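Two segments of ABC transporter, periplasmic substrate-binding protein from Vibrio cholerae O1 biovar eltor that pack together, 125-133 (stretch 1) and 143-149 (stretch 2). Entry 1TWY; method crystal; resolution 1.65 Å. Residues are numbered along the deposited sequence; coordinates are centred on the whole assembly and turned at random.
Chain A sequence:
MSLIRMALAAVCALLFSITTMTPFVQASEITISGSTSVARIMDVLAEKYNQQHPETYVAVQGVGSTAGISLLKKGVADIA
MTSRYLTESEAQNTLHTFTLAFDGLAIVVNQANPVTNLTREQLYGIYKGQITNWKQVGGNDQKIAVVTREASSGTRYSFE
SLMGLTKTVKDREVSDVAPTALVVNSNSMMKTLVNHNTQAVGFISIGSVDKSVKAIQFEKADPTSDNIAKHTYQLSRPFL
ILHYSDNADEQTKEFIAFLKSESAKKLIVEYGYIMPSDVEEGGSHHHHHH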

# COMPACT_ATOMS: atom_id res chain seq x y z
N GLY A 125 14.78 -4.79 12.70
CA GLY A 125 15.90 -5.68 12.87
C GLY A 125 15.94 -7.01 12.22
O GLY A 125 16.98 -7.47 11.64
N ILE A 126 14.74 -7.62 12.14
CA ILE A 126 14.64 -8.85 11.37
C ILE A 126 14.87 -8.68 9.85
O ILE A 126 15.68 -9.34 9.23
CB ILE A 126 13.23 -9.47 11.65
CG1 ILE A 126 13.17 -10.06 13.06
CG2 ILE A 126 12.87 -10.56 10.58
CD1 ILE A 126 11.82 -10.33 13.55
N TYR A 127 14.23 -7.67 9.27
CA TYR A 127 14.38 -7.39 7.84
C TYR A 127 15.76 -6.89 7.48
O TYR A 127 16.21 -7.12 6.39
CB TYR A 127 13.22 -6.51 7.28
CG TYR A 127 12.07 -7.41 6.89
CD1 TYR A 127 11.19 -7.89 7.82
CD2 TYR A 127 11.89 -7.75 5.59
CE1 TYR A 127 10.19 -8.79 7.48
CE2 TYR A 127 10.83 -8.60 5.23
CZ TYR A 127 10.04 -9.11 6.12
OH TYR A 127 9.01 -10.04 5.80
N LYS A 128 16.48 -6.30 8.47
CA LYS A 128 17.85 -5.89 8.21
C LYS A 128 18.85 -7.00 8.32
O LYS A 128 19.96 -6.80 7.87
CB LYS A 128 18.32 -4.82 9.20
CG LYS A 128 17.81 -3.46 8.93
CD LYS A 128 18.54 -2.71 7.84
CE LYS A 128 19.92 -2.15 8.29
NZ LYS A 128 20.83 -2.12 7.11
N GLY A 129 18.50 -8.10 8.90
CA GLY A 129 19.33 -9.22 9.11
C GLY A 129 20.11 -9.08 10.43
O GLY A 129 20.98 -9.94 10.70
N GLN A 130 19.74 -8.13 11.26
CA GLN A 130 20.37 -7.94 12.57
C GLN A 130 19.84 -8.91 13.61
O GLN A 130 20.58 -9.41 14.47
CB GLN A 130 20.14 -6.53 13.06
CG GLN A 130 20.80 -5.47 12.22
CD GLN A 130 20.25 -4.02 12.51
OE1 GLN A 130 19.37 -3.81 13.38
NE2 GLN A 130 20.72 -3.06 11.73
N ILE A 131 18.58 -9.26 13.50
CA ILE A 131 17.94 -10.22 14.36
C ILE A 131 17.70 -11.47 13.54
O ILE A 131 16.99 -11.41 12.54
CB ILE A 131 16.63 -9.69 14.86
CG1 ILE A 131 16.88 -8.47 15.74
CG2 ILE A 131 15.87 -10.85 15.56
CD1 ILE A 131 15.67 -7.75 16.16
N THR A 132 18.31 -12.61 13.88
CA THR A 132 18.33 -13.76 12.99
C THR A 132 17.67 -15.07 13.56
O THR A 132 17.53 -16.04 12.81
CB THR A 132 19.69 -14.13 12.50
OG1 THR A 132 20.53 -14.37 13.65
CG2 THR A 132 20.38 -13.00 11.69
N ASN A 133 17.26 -15.03 14.81
CA ASN A 133 16.63 -16.20 15.47
C ASN A 133 15.42 -15.77 16.16
O ASN A 133 15.34 -14.72 16.84
CB ASN A 133 17.68 -16.81 16.49
CG ASN A 133 17.22 -18.16 17.06
OD1 ASN A 133 16.15 -18.24 17.63
ND2 ASN A 133 18.02 -19.19 16.90
N LYS A 143 16.25 -20.26 13.30
CA LYS A 143 16.71 -19.27 12.37
C LYS A 143 15.50 -18.74 11.60
O LYS A 143 14.65 -19.51 11.06
CB LYS A 143 17.75 -19.80 11.41
CG LYS A 143 18.37 -18.77 10.47
CD LYS A 143 19.56 -19.35 9.68
CE LYS A 143 20.10 -18.29 8.72
NZ LYS A 143 20.21 -16.90 9.32
N ILE A 144 15.44 -17.42 11.55
CA ILE A 144 14.38 -16.72 10.76
C ILE A 144 14.57 -16.82 9.25
O ILE A 144 15.67 -16.59 8.71
CB ILE A 144 14.24 -15.25 11.24
CG1 ILE A 144 13.90 -15.18 12.71
CG2 ILE A 144 13.12 -14.63 10.34
CD1 ILE A 144 13.93 -13.83 13.20
N ALA A 145 13.52 -17.19 8.50
CA ALA A 145 13.58 -17.02 7.00
C ALA A 145 12.73 -15.75 6.71
O ALA A 145 11.52 -15.72 7.05
CB ALA A 145 13.01 -18.21 6.24
N VAL A 146 13.37 -14.72 6.26
CA VAL A 146 12.71 -13.44 5.95
C VAL A 146 12.24 -13.56 4.55
O VAL A 146 12.98 -13.79 3.68
CB VAL A 146 13.75 -12.33 5.98
CG1 VAL A 146 13.15 -10.95 5.70
CG2 VAL A 146 14.37 -12.27 7.38
N VAL A 147 10.97 -13.26 4.29
CA VAL A 147 10.33 -13.30 2.98
C VAL A 147 9.82 -11.90 2.60
O VAL A 147 9.25 -11.18 3.40
CB VAL A 147 9.24 -14.28 2.94
CG1 VAL A 147 8.87 -14.51 1.41
CG2 VAL A 147 9.56 -15.54 3.64
N THR A 148 10.07 -11.53 1.33
CA THR A 148 9.74 -10.31 0.78
C THR A 148 9.07 -10.49 -0.61
O THR A 148 8.93 -11.65 -1.05
CB THR A 148 10.89 -9.32 0.83
OG1 THR A 148 10.37 -8.02 0.46
CG2 THR A 148 12.02 -9.67 -0.16
N ARG A 149 8.76 -9.46 -1.30
CA ARG A 149 8.17 -9.50 -2.63
C ARG A 149 9.24 -9.04 -3.65
O ARG A 149 10.36 -8.61 -3.30
CB ARG A 149 6.92 -8.63 -2.60
CG ARG A 149 5.73 -9.21 -1.91
CD ARG A 149 5.11 -10.43 -2.66
NE ARG A 149 4.67 -10.01 -3.94
CZ ARG A 149 3.58 -9.30 -4.16
NH1 ARG A 149 2.69 -9.11 -3.18
NH2 ARG A 149 3.30 -8.88 -5.39
O HOH W 1 17.99 -15.60 9.82

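The end of a helix and the loop that follows it (125-133) pack against a segment that runs into a β-strand (143-149), burying 449 Å² in all. Two direct hydrogen bonds join them. Near the end of the loop, Ile144 N donates to Thr132 O (2.8 Å) with an almost straight N-H...O angle of 172°; this bond accompanies a single β-bridge between Asn133 and Lys143, whose CA atoms lie 4.4 Å apart. Thr132 O is a busy acceptor: Lys143 CA approaches it at 3.4 Å in a CA-H...O contact, and water 1 donates to it from 3.1 Å. The same water donates to Ile144 O (2.8 Å) and accepts from Lys143 NZ (2.6 Å), so one molecule ties together two carbonyls and an ammonium group. The side-chain amide of Asn133 is satisfied outside the contact.

At the helical end, Tyr127 OH donates to Val147 O (2.7 Å), giving the hydroxyl of this buried residue a backbone acceptor near the plane of its ring. Val146 CG1 sits over one ring face, 3.5 Å from the centroid and 21° off the normal, a CH-π contact in which CG1 comes within 3.3 Å of Tyr127 CE2. Between the polar anchors the contact is apolar: Ile126 CG2 meets Val146 CG2 at 3.9 Å, and Ile144 CD1 lies 3.8 Å from Ile126 CG1 and 4.3 Å from Ile131 CG2. Ile144 and Val146 point toward the helix and loop, whereas Ala145 between them points away.

The turn joining helix to loop satisfies its own amides. Gly129, with positive phi, marks a Schellman motif: Gly129 N donates to Ile126 O (3.1 Å), and Gln130 N donates weakly to Gly125 O (2.9 Å). Gly125 O also takes a bond from Ile131 N (3.0 Å) and a weak one from Gly129 N (3.2 Å).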